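Local coordinates for protein uricase (Arthrobacter globiformis, PDB 2YZC) that catalyses the oxidation of uric acid by molecular oxygen to 5-hydroxyisourate, which is processed further to (S)-allantoin, at residues A109-F114 against V132-L137; Q40-T45 against A83-F88; I146-E151 against A188-N193; F113-I118 against F125-S130. All coordinates share one frame; numbering follows the deposited sequence.

How the contacts relate
Three contacts pair strands of one large antiparallel sheet; contact 2 sets a helix against it. Along the chain contact 2 closes first, where strand 38-50 meets the start of helix 85-99. Strand 103-117 follows and serves two contacts: contact 4, the hairpin with strand 124-129, and contact 1, the pairing with strand 131-140. Contact 3 comes last, pairing strands 143-157 and 182-192. The centre of contact 1 lies about 7 Å from that of contact 2 and 10 Å from that of contact 3, while contacts 3 and 4 are about 22 Å apart. Contact 1 hydrogen-bonds to contact 3 through adjoining strands 131-140 and 143-157, and contact 4 carries the sheet to a neighbouring subunit.

Contact 1 (A109-F114 against V132-L137)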
# COMPACT_ATOMS: atom_id res chain seq x y z
N ALA A 109 -16.68 -8.34 -12.57
CA ALA A 109 -16.32 -6.96 -12.32
C ALA A 109 -15.00 -6.58 -12.96
O ALA A 109 -14.18 -7.44 -13.31
CB ALA A 109 -16.26 -6.71 -10.81
N ALA A 110 -14.79 -5.28 -13.11
CA ALA A 110 -13.56 -4.81 -13.70
C ALA A 110 -13.26 -3.37 -13.34
O ALA A 110 -14.15 -2.57 -13.08
CB ALA A 110 -13.63 -4.94 -15.23
N GLN A 111 -11.97 -3.09 -13.30
CA GLN A 111 -11.47 -1.75 -13.06
C GLN A 111 -10.90 -1.42 -14.43
O GLN A 111 -10.34 -2.30 -15.09
CB GLN A 111 -10.36 -1.75 -12.01
CG GLN A 111 -10.87 -1.88 -10.58
CD GLN A 111 -9.75 -2.02 -9.57
OE1 GLN A 111 -9.86 -1.58 -8.43
NE2 GLN A 111 -8.67 -2.65 -9.99
N GLN A 112 -11.09 -0.19 -14.87
CA GLN A 112 -10.58 0.25 -16.17
C GLN A 112 -9.59 1.36 -15.88
O GLN A 112 -9.91 2.31 -15.17
CB GLN A 112 -11.70 0.78 -17.06
CG GLN A 112 -11.23 1.19 -18.46
CD GLN A 112 -12.36 1.74 -19.32
OE1 GLN A 112 -13.49 1.29 -19.22
NE2 GLN A 112 -12.04 2.71 -20.17
N PHE A 113 -8.39 1.23 -16.44
CA PHE A 113 -7.33 2.21 -16.26
C PHE A 113 -7.18 3.04 -17.52
O PHE A 113 -7.14 2.50 -18.63
CB PHE A 113 -6.02 1.49 -15.92
CG PHE A 113 -6.15 0.53 -14.77
CD1 PHE A 113 -6.01 -0.84 -14.98
CD2 PHE A 113 -6.46 0.98 -13.49
CE1 PHE A 113 -6.18 -1.75 -13.93
CE2 PHE A 113 -6.63 0.09 -12.44
CZ PHE A 113 -6.49 -1.28 -12.65
N PHE A 114 -7.08 4.35 -17.35
CA PHE A 114 -6.97 5.25 -18.48
C PHE A 114 -5.55 5.58 -18.91
O PHE A 114 -4.64 5.67 -18.08
CB PHE A 114 -7.73 6.54 -18.20
CG PHE A 114 -9.20 6.34 -17.95
CD1 PHE A 114 -9.73 6.43 -16.67
CD2 PHE A 114 -10.05 6.01 -19.01
CE1 PHE A 114 -11.09 6.20 -16.44
CE2 PHE A 114 -11.41 5.77 -18.79
CZ PHE A 114 -11.93 5.87 -17.50
N VAL A 132 -10.10 5.93 -11.50
CA VAL A 132 -10.24 4.57 -11.96
C VAL A 132 -11.73 4.34 -12.16
O VAL A 132 -12.54 4.70 -11.30
CB VAL A 132 -9.70 3.55 -10.93
CG1 VAL A 132 -10.01 2.14 -11.40
CG2 VAL A 132 -8.19 3.73 -10.76
N ARG A 133 -12.08 3.76 -13.30
CA ARG A 133 -13.46 3.47 -13.63
C ARG A 133 -13.77 2.02 -13.28
O ARG A 133 -12.93 1.14 -13.48
CB ARG A 133 -13.69 3.73 -15.12
CG ARG A 133 -15.03 3.26 -15.67
CD ARG A 133 -15.17 3.70 -17.13
NE ARG A 133 -16.34 3.11 -17.77
CZ ARG A 133 -16.68 3.33 -19.04
NH1 ARG A 133 -15.95 4.13 -19.80
NH2 ARG A 133 -17.75 2.73 -19.56
N THR A 134 -14.97 1.78 -12.75
CA THR A 134 -15.35 0.43 -12.36
C THR A 134 -16.68 0.01 -12.97
O THR A 134 -17.50 0.85 -13.35
CB THR A 134 -15.48 0.30 -10.82
OG1 THR A 134 -16.58 1.10 -10.37
CG2 THR A 134 -14.21 0.78 -10.14
N ALA A 135 -16.88 -1.29 -13.08
CA ALA A 135 -18.11 -1.85 -13.60
C ALA A 135 -18.32 -3.20 -12.94
O ALA A 135 -17.37 -3.97 -12.76
CB ALA A 135 -18.03 -2.01 -15.13
N VAL A 136 -19.56 -3.48 -12.56
CA VAL A 136 -19.90 -4.74 -11.92
C VAL A 136 -21.17 -5.23 -12.57
O VAL A 136 -22.14 -4.48 -12.70
CB VAL A 136 -20.17 -4.58 -10.41
CG1 VAL A 136 -20.68 -5.89 -9.83
CG2 VAL A 136 -18.89 -4.16 -9.68
N LEU A 137 -21.16 -6.49 -12.99
CA LEU A 137 -22.33 -7.10 -13.60
C LEU A 137 -22.72 -8.29 -12.75
O LEU A 137 -21.86 -9.07 -12.34
CB LEU A 137 -22.03 -7.60 -15.02
CG LEU A 137 -23.03 -8.64 -15.57
CD1 LEU A 137 -24.36 -7.97 -15.87
CD2 LEU A 137 -22.47 -9.30 -16.83
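Gln112 and Arg133 leave neighbouring strands side by side and point the same way, the amide and guanidinium planes 33° apart. Gln112 OE1 sits over one face of the guanidinium, toward its rim, and comes within 3.6 Å of Arg133 CD. Both chains run fully extended, and in each CG is anti to the backbone N (chi1 -177° in Gln112, 170° in Arg133). Long polar residues suit this face because their ends have partners beyond the two strands: Gln112 OE1 is hydrogen-bonded to Thr85 OG1, while Arg133 makes salt bridges through NH1 to Asp200 and through NH2 to Glu86. The two carboxylates probably offset the cost of burying the charge. Phe114 crosses the arginine at about a right angle, its CZ lying 3.7 Å from Arg133 CB, so the aliphatic root of the arginine is packed against carbon.

Val132 and Phe113 lie side by side, Val132 CG1 touching Phe113 CE2 at 4.1 Å and Gln111 CB at 4.0 Å. On the face opposite the arginine, Ala109 CB meets Val136 CG2 at 3.8 Å. The small Ala110 and Ala135 keep that stretch of the arginine-bearing face low beneath helix 85-99. Their backbones are joined in both directions, with Ala110 N donating to Ala135 O at 2.9 Å; Gln112 N repeats the bond to Arg133 O at 2.7 Å. The alternation of pairs is that of any antiparallel sheet; a sheet with helices packed on one face is the layout of the tunnelling fold (T-fold), to which uricases belong.

Contact 2 (Q40-T45 against A83-F88); sequences QDLNVT and ATTEEF
Thr84 OG1, one residue before the Thr85 that touches Leu42, is gripped twice by Glu87. It accepts from Glu87 N at 3.2 Å and donates to Glu87 OE2 at 2.7 Å, meeting that oxygen on its anti side, 34° out of the carboxylate plane. Thr84 is therefore the N-cap of the helix, and threonine suits the position because one hydroxyl can satisfy a backbone N-H of the first turn while giving its own proton to a carboxylate. A negative charge at this end would also be favoured by the helix dipole.

With the first turn fixed in this way, Phe88 points toward strand 38-50 and Thr85 brings its hydroxyl and methyl up beside it. Leu42 and Thr85 reach toward each other tip to tip: Leu42 CD2 comes to 3.2 Å from Thr85 OG1, a tight approach, and to 3.8 Å from Thr85 CG2. The hydroxyl is beside its own backbone N (chi1 -62°) and has its polar partner in Gln112. Leu42 and Phe88 instead slide past each other in opposite directions, Leu42 CD1 lying 4.0 Å from Phe88 CD2. In Phe88, CG is anti to the backbone N (chi1 -177°), and Val44 CG2 comes to the edge of the ring, near its plane, 4.3 Å from Phe88 CE2. Leucine suits the place because its two methyls diverge, one to Thr85 and one to the Phe88 ring; the shorter valine reaches only the ring's edge.

Phe82 adds a second ring beside Phe88 and also touches Leu42. Helix 85-99 thus begins over strands 38-50 and 103-117, with Thr85 also resting on Ala110, while Phe199 of helix 199-216 packs against Thr84, Glu86 and Glu87.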
# COMPACT_ATOMS: atom_id res chain seq x y z
N GLN A 40 -6.68 -0.66 -24.23
CA GLN A 40 -7.75 -0.89 -23.25
C GLN A 40 -7.04 -1.68 -22.15
O GLN A 40 -6.41 -2.70 -22.41
CB GLN A 40 -8.90 -1.68 -23.88
CG GLN A 40 -9.76 -0.82 -24.81
CD GLN A 40 -10.80 -1.62 -25.56
OE1 GLN A 40 -12.00 -1.50 -25.32
NE2 GLN A 40 -10.34 -2.46 -26.48
N ASP A 41 -7.12 -1.18 -20.92
CA ASP A 41 -6.42 -1.78 -19.78
C ASP A 41 -7.42 -2.10 -18.67
O ASP A 41 -8.02 -1.18 -18.10
CB ASP A 41 -5.37 -0.76 -19.30
CG ASP A 41 -4.33 -1.36 -18.36
OD1 ASP A 41 -4.52 -2.49 -17.88
OD2 ASP A 41 -3.32 -0.67 -18.10
N LEU A 42 -7.59 -3.38 -18.36
CA LEU A 42 -8.54 -3.82 -17.35
C LEU A 42 -8.00 -4.78 -16.28
O LEU A 42 -7.02 -5.50 -16.51
CB LEU A 42 -9.73 -4.54 -18.01
CG LEU A 42 -10.57 -3.83 -19.08
CD1 LEU A 42 -11.60 -4.82 -19.65
CD2 LEU A 42 -11.27 -2.63 -18.47
N ASN A 43 -8.66 -4.79 -15.12
CA ASN A 43 -8.35 -5.70 -14.02
C ASN A 43 -9.69 -6.40 -13.85
O ASN A 43 -10.62 -5.84 -13.26
CB ASN A 43 -8.00 -4.92 -12.74
CG ASN A 43 -7.49 -5.82 -11.63
OD1 ASN A 43 -7.52 -5.45 -10.45
ND2 ASN A 43 -7.00 -6.99 -12.00
N VAL A 44 -9.78 -7.63 -14.35
CA VAL A 44 -11.03 -8.40 -14.34
C VAL A 44 -11.19 -9.50 -13.29
O VAL A 44 -10.26 -10.25 -13.01
CB VAL A 44 -11.25 -9.05 -15.74
CG1 VAL A 44 -12.62 -9.72 -15.82
CG2 VAL A 44 -11.09 -7.98 -16.83
N THR A 45 -12.39 -9.59 -12.74
CA THR A 45 -12.70 -10.61 -11.75
C THR A 45 -13.96 -11.34 -12.19
O THR A 45 -14.96 -10.72 -12.56
CB THR A 45 -12.93 -9.99 -10.36
OG1 THR A 45 -11.68 -9.49 -9.85
CG2 THR A 45 -13.49 -11.03 -9.39
N ALA A 83 -16.28 -3.23 -27.29
CA ALA A 83 -16.57 -1.80 -27.38
C ALA A 83 -16.37 -1.07 -26.06
O ALA A 83 -15.77 0.00 -26.02
CB ALA A 83 -18.00 -1.59 -27.87
N THR A 84 -16.88 -1.66 -24.98
CA THR A 84 -16.76 -1.05 -23.66
C THR A 84 -16.50 -2.15 -22.64
O THR A 84 -16.65 -3.33 -22.93
CB THR A 84 -18.05 -0.33 -23.24
OG1 THR A 84 -19.12 -1.27 -23.19
CG2 THR A 84 -18.41 0.78 -24.24
N THR A 85 -16.12 -1.73 -21.43
CA THR A 85 -15.85 -2.67 -20.35
C THR A 85 -17.14 -3.40 -19.97
O THR A 85 -17.13 -4.61 -19.75
CB THR A 85 -15.29 -1.92 -19.13
OG1 THR A 85 -14.05 -1.30 -19.49
CG2 THR A 85 -15.07 -2.87 -17.96
N GLU A 86 -18.24 -2.66 -19.88
CA GLU A 86 -19.51 -3.29 -19.52
C GLU A 86 -19.93 -4.35 -20.54
O GLU A 86 -20.42 -5.42 -20.16
CB GLU A 86 -20.61 -2.23 -19.38
CG GLU A 86 -20.42 -1.33 -18.17
CD GLU A 86 -19.66 -0.04 -18.48
OE1 GLU A 86 -18.77 -0.05 -19.36
OE2 GLU A 86 -19.97 0.99 -17.84
N GLU A 87 -19.73 -4.08 -21.82
CA GLU A 87 -20.10 -5.05 -22.84
C GLU A 87 -19.20 -6.28 -22.80
O GLU A 87 -19.62 -7.38 -23.13
CB GLU A 87 -20.07 -4.39 -24.22
CG GLU A 87 -21.19 -3.36 -24.37
CD GLU A 87 -21.01 -2.46 -25.57
OE1 GLU A 87 -21.15 -2.95 -26.71
OE2 GLU A 87 -20.73 -1.26 -25.37
N PHE A 88 -17.96 -6.09 -22.36
CA PHE A 88 -17.03 -7.21 -22.25
C PHE A 88 -17.53 -8.11 -21.13
O PHE A 88 -17.58 -9.33 -21.27
CB PHE A 88 -15.62 -6.71 -21.91
CG PHE A 88 -14.58 -7.80 -21.85
CD1 PHE A 88 -14.35 -8.62 -22.96
CD2 PHE A 88 -13.82 -7.99 -20.70
CE1 PHE A 88 -13.37 -9.62 -22.91
CE2 PHE A 88 -12.84 -8.98 -20.65
CZ PHE A 88 -12.61 -9.80 -21.76

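Contact 3 (I146-E151 against A188-N193); sequences IVAGIE and ARWRYN
Strands 146-151 and 188-192 run antiparallel, their axes 4.6 Å apart at closest approach, and five backbone hydrogen bonds join them, among them Trp190 N to Ala148 O at 2.8 Å. The indole of Trp190 folds back over the opposite strand, its CG held between the backbone N and the carbonyl carbon (chi1 55°). One face of the ring covers Ala148 O and Gly149 CA; the latter makes a CH-pi contact 3.9 Å from the centroid of the six-membered ring. Glycine suits this spot, where a side chain would collide with Ala188 O and Arg189 CG. Ala148 CB is small enough to touch both Trp190 CE2 and Tyr192 CE2, each at 3.8 Å. The two aromatics are tied together by Trp190 NE1, which donates to Tyr192 OH at 2.9 Å and almost in the indole plane. On the face of Val147 and Arg189, Arg189 NH2 reaches Glu151 OE2 in a salt bridge of 2.7 Å, approaching from above the carboxylate plane, while Val147 packs on the roots of Arg189 and Arg191. The aromatic face is covered by helix 199-216, with Val206 on Trp190 and Val202 on Tyr192; strands 131-140 and 240-254 continue the sheet to either side.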
# COMPACT_ATOMS: atom_id res chain seq x y z
N ILE A 146 -26.27 -4.02 -13.88
CA ILE A 146 -24.97 -3.38 -14.01
C ILE A 146 -24.81 -2.12 -13.15
O ILE A 146 -25.69 -1.25 -13.13
CB ILE A 146 -24.70 -2.97 -15.47
CG1 ILE A 146 -24.69 -4.21 -16.36
CG2 ILE A 146 -23.37 -2.23 -15.57
CD1 ILE A 146 -24.58 -3.89 -17.84
N VAL A 147 -23.69 -2.05 -12.45
CA VAL A 147 -23.34 -0.91 -11.61
C VAL A 147 -22.00 -0.38 -12.10
O VAL A 147 -21.00 -1.11 -12.10
CB VAL A 147 -23.20 -1.32 -10.12
CG1 VAL A 147 -22.54 -0.20 -9.31
CG2 VAL A 147 -24.57 -1.65 -9.53
N ALA A 148 -21.97 0.88 -12.53
CA ALA A 148 -20.73 1.49 -12.99
C ALA A 148 -20.29 2.44 -11.89
O ALA A 148 -21.09 2.83 -11.04
CB ALA A 148 -20.95 2.26 -14.29
N GLY A 149 -19.02 2.82 -11.88
CA GLY A 149 -18.57 3.73 -10.84
C GLY A 149 -17.25 4.39 -11.12
O GLY A 149 -16.61 4.15 -12.15
N ILE A 150 -16.84 5.24 -10.19
CA ILE A 150 -15.58 5.94 -10.30
C ILE A 150 -14.96 5.95 -8.91
O ILE A 150 -15.68 5.98 -7.90
CB ILE A 150 -15.79 7.39 -10.80
CG1 ILE A 150 -14.44 8.07 -11.02
CG2 ILE A 150 -16.62 8.17 -9.79
CD1 ILE A 150 -14.55 9.42 -11.71
N GLU A 151 -13.64 5.90 -8.85
CA GLU A 151 -12.96 5.92 -7.57
C GLU A 151 -11.59 6.54 -7.73
O GLU A 151 -11.11 6.72 -8.86
CB GLU A 151 -12.85 4.50 -6.99
CG GLU A 151 -12.05 3.53 -7.84
CD GLU A 151 -12.23 2.08 -7.38
OE1 GLU A 151 -11.42 1.22 -7.77
OE2 GLU A 151 -13.19 1.82 -6.63
N ALA A 188 -18.07 6.83 -6.22
CA ALA A 188 -19.49 6.78 -6.52
C ALA A 188 -19.80 5.56 -7.37
O ALA A 188 -18.99 5.15 -8.20
CB ALA A 188 -19.91 8.04 -7.25
N ARG A 189 -20.98 4.99 -7.16
CA ARG A 189 -21.42 3.84 -7.92
C ARG A 189 -22.90 4.02 -8.23
O ARG A 189 -23.69 4.36 -7.34
CB ARG A 189 -21.15 2.56 -7.13
CG ARG A 189 -19.70 2.13 -7.23
CD ARG A 189 -19.31 1.12 -6.17
NE ARG A 189 -17.95 0.63 -6.37
CZ ARG A 189 -16.87 1.39 -6.49
NH1 ARG A 189 -16.97 2.72 -6.44
NH2 ARG A 189 -15.68 0.83 -6.66
N TRP A 190 -23.26 3.81 -9.49
CA TRP A 190 -24.64 3.97 -9.91
C TRP A 190 -25.15 2.73 -10.65
O TRP A 190 -24.42 2.09 -11.43
CB TRP A 190 -24.78 5.24 -10.77
CG TRP A 190 -23.85 5.31 -11.95
CD1 TRP A 190 -24.13 4.94 -13.23
CD2 TRP A 190 -22.50 5.82 -11.96
NE1 TRP A 190 -23.05 5.18 -14.05
CE2 TRP A 190 -22.03 5.72 -13.29
CE3 TRP A 190 -21.65 6.34 -10.99
CZ2 TRP A 190 -20.75 6.12 -13.67
CZ3 TRP A 190 -20.37 6.75 -11.36
CH2 TRP A 190 -19.93 6.64 -12.69
N ARG A 191 -26.40 2.37 -10.37
CA ARG A 191 -27.02 1.20 -10.96
C ARG A 191 -27.93 1.56 -12.13
O ARG A 191 -28.82 2.40 -11.99
CB ARG A 191 -27.82 0.44 -9.91
CG ARG A 191 -28.53 -0.81 -10.44
CD ARG A 191 -29.17 -1.60 -9.31
NE ARG A 191 -30.31 -0.92 -8.71
CZ ARG A 191 -31.51 -0.84 -9.28
NH1 ARG A 191 -31.73 -1.39 -10.47
NH2 ARG A 191 -32.51 -0.21 -8.67
N TYR A 192 -27.71 0.92 -13.27
CA TYR A 192 -28.52 1.16 -14.45
C TYR A 192 -29.78 0.30 -14.36
O TYR A 192 -29.74 -0.81 -13.84
CB TYR A 192 -27.74 0.80 -15.71
CG TYR A 192 -26.54 1.69 -15.96
CD1 TYR A 192 -26.69 3.06 -16.13
CD2 TYR A 192 -25.26 1.15 -16.05
CE1 TYR A 192 -25.60 3.88 -16.39
CE2 TYR A 192 -24.15 1.97 -16.31
CZ TYR A 192 -24.33 3.33 -16.48
OH TYR A 192 -23.26 4.14 -16.75
N ASN A 193 -30.90 0.82 -14.87
CA ASN A 193 -32.14 0.05 -14.84
C ASN A 193 -32.34 -0.68 -16.17
O ASN A 193 -33.39 -1.28 -16.41
CB ASN A 193 -33.33 0.97 -14.53
CG ASN A 193 -33.35 2.22 -15.37
OD1 ASN A 193 -33.66 3.31 -14.87
ND2 ASN A 193 -33.04 2.09 -16.65
O HOH W 1 -28.59 -3.03 -15.42

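Contact 4 (F113-I118 against F125-S130); sequences FFWDRI and FSRNKS
Arg127 CG lies over the centre of the six-membered ring of Trp115, 3.3 Å from the centroid in a CH-pi contact only 11° off the ring normal, while Ser126 N sits at the edge of the indole, in plane. The guanidinium of Arg127 is layered in turn: Lys129 CG stands over the centre of one face, Phe113 CB over the opposite face toward the rim, and a water at its edge. Bends at chi2 (-95°) and chi3 let the arginine pass from one aromatic to the other, its long flexible chain giving methylenes to the indole and laying its guanidinium against Phe113 CB and CD2, the two planes 53° apart. Trp115 NE1 is hydrogen-bonded to Asp41.

The segments form a beta hairpin, paired tightly where Asp116 N donates to Ser126 O at 2.8 Å and Ser126 N to Asp116 O at 2.7 Å. Phe125 and Ser126 also pair with a strand of a neighbouring subunit, so the sheet continues across the interface, where Leu156 of that subunit packs on Trp115.

Arg117 and Phe125 lie side by side, pointing the same way, with Arg117 NH1 3.5 Å from Phe125 CE2; Arg117 NH2 forms a salt bridge to Glu38. On the face carrying Asp116, Ser126 and Asn128, a water links Asp116 OD1 to Asn128 ND2. Asn128 OD1 accepts from Ser130 N at 3.1 Å, making an Asx turn where the chain rounds the corner into strand 131-140.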
# COMPACT_ATOMS: atom_id res chain seq x y z
N PHE A 113 -8.39 1.23 -16.44
CA PHE A 113 -7.33 2.21 -16.26
C PHE A 113 -7.18 3.04 -17.52
O PHE A 113 -7.14 2.50 -18.63
CB PHE A 113 -6.02 1.49 -15.92
CG PHE A 113 -6.15 0.53 -14.77
CD1 PHE A 113 -6.01 -0.84 -14.98
CD2 PHE A 113 -6.46 0.98 -13.49
CE1 PHE A 113 -6.18 -1.75 -13.93
CE2 PHE A 113 -6.63 0.09 -12.44
CZ PHE A 113 -6.49 -1.28 -12.65
N PHE A 114 -7.08 4.35 -17.35
CA PHE A 114 -6.97 5.25 -18.48
C PHE A 114 -5.55 5.58 -18.91
O PHE A 114 -4.64 5.67 -18.08
CB PHE A 114 -7.73 6.54 -18.20
CG PHE A 114 -9.20 6.34 -17.95
CD1 PHE A 114 -9.73 6.43 -16.67
CD2 PHE A 114 -10.05 6.01 -19.01
CE1 PHE A 114 -11.09 6.20 -16.44
CE2 PHE A 114 -11.41 5.77 -18.79
CZ PHE A 114 -11.93 5.87 -17.50
N TRP A 115 -5.38 5.76 -20.22
CA TRP A 115 -4.11 6.10 -20.82
C TRP A 115 -4.28 7.28 -21.77
O TRP A 115 -5.32 7.42 -22.42
CB TRP A 115 -3.55 4.91 -21.62
CG TRP A 115 -3.11 3.74 -20.79
CD1 TRP A 115 -3.89 2.73 -20.31
CD2 TRP A 115 -1.77 3.46 -20.36
NE1 TRP A 115 -3.13 1.83 -19.61
CE2 TRP A 115 -1.82 2.25 -19.62
CE3 TRP A 115 -0.54 4.10 -20.52
CZ2 TRP A 115 -0.68 1.68 -19.04
CZ3 TRP A 115 0.60 3.53 -19.95
CH2 TRP A 115 0.51 2.33 -19.22
N ASP A 116 -3.26 8.12 -21.84
CA ASP A 116 -3.27 9.27 -22.74
C ASP A 116 -2.10 9.07 -23.70
O ASP A 116 -1.09 8.48 -23.32
CB ASP A 116 -3.06 10.58 -21.98
CG ASP A 116 -4.16 10.84 -20.97
OD1 ASP A 116 -5.35 10.69 -21.34
OD2 ASP A 116 -3.84 11.21 -19.82
N ARG A 117 -2.23 9.56 -24.93
CA ARG A 117 -1.14 9.44 -25.88
C ARG A 117 -0.06 10.44 -25.49
O ARG A 117 -0.36 11.48 -24.91
CB ARG A 117 -1.61 9.77 -27.30
CG ARG A 117 -2.58 8.77 -27.90
CD ARG A 117 -3.00 9.19 -29.31
NE ARG A 117 -4.06 8.31 -29.81
CZ ARG A 117 -3.85 7.07 -30.25
NH1 ARG A 117 -2.63 6.55 -30.26
NH2 ARG A 117 -4.88 6.33 -30.64
N ILE A 118 1.19 10.12 -25.80
CA ILE A 118 2.30 11.02 -25.51
C ILE A 118 2.43 11.89 -26.76
O ILE A 118 2.77 11.40 -27.83
CB ILE A 118 3.61 10.25 -25.28
CG1 ILE A 118 3.50 9.38 -24.01
CG2 ILE A 118 4.78 11.23 -25.17
CD1 ILE A 118 4.72 8.50 -23.73
N PHE A 125 2.05 5.80 -24.98
CA PHE A 125 1.09 6.38 -24.05
C PHE A 125 1.60 6.54 -22.63
O PHE A 125 2.62 5.96 -22.26
CB PHE A 125 -0.17 5.50 -24.00
CG PHE A 125 -0.60 4.95 -25.33
CD1 PHE A 125 0.09 3.89 -25.92
CD2 PHE A 125 -1.71 5.47 -25.99
CE1 PHE A 125 -0.32 3.35 -27.13
CE2 PHE A 125 -2.13 4.95 -27.20
CZ PHE A 125 -1.44 3.89 -27.78
N SER A 126 0.88 7.33 -21.84
CA SER A 126 1.23 7.54 -20.44
C SER A 126 -0.05 7.32 -19.63
O SER A 126 -1.14 7.64 -20.09
CB SER A 126 1.79 8.95 -20.18
OG SER A 126 0.80 9.95 -20.36
N ARG A 127 0.08 6.75 -18.44
CA ARG A 127 -1.09 6.48 -17.63
C ARG A 127 -1.69 7.71 -16.96
O ARG A 127 -0.97 8.57 -16.46
CB ARG A 127 -0.76 5.43 -16.56
CG ARG A 127 -1.45 4.08 -16.79
CD ARG A 127 -2.74 3.98 -15.98
NE ARG A 127 -2.50 3.27 -14.73
CZ ARG A 127 -3.32 3.30 -13.68
NH1 ARG A 127 -3.00 2.62 -12.58
NH2 ARG A 127 -4.44 4.00 -13.72
N ASN A 128 -3.02 7.81 -17.01
CA ASN A 128 -3.75 8.89 -16.36
C ASN A 128 -4.22 8.20 -15.09
O ASN A 128 -5.15 7.40 -15.13
CB ASN A 128 -4.96 9.33 -17.19
CG ASN A 128 -5.89 10.27 -16.43
OD1 ASN A 128 -5.58 10.71 -15.31
ND2 ASN A 128 -7.04 10.59 -17.02
N LYS A 129 -3.55 8.48 -13.98
CA LYS A 129 -3.87 7.82 -12.71
C LYS A 129 -4.83 8.60 -11.82
O LYS A 129 -5.07 8.21 -10.68
CB LYS A 129 -2.58 7.57 -11.94
CG LYS A 129 -1.51 6.79 -12.71
CD LYS A 129 -0.31 6.49 -11.82
CE LYS A 129 0.72 5.61 -12.53
NZ LYS A 129 1.92 5.38 -11.68
N SER A 130 -5.39 9.69 -12.34
CA SER A 130 -6.27 10.54 -11.53
C SER A 130 -7.63 9.97 -11.16
O SER A 130 -8.33 10.53 -10.32
CB SER A 130 -6.42 11.89 -12.22
OG SER A 130 -5.13 12.47 -12.37
O HOH W 2 -6.74 5.29 -14.66
O HOH W 3 -7.48 9.98 -19.87
O HOH W 4 0.71 11.92 -22.16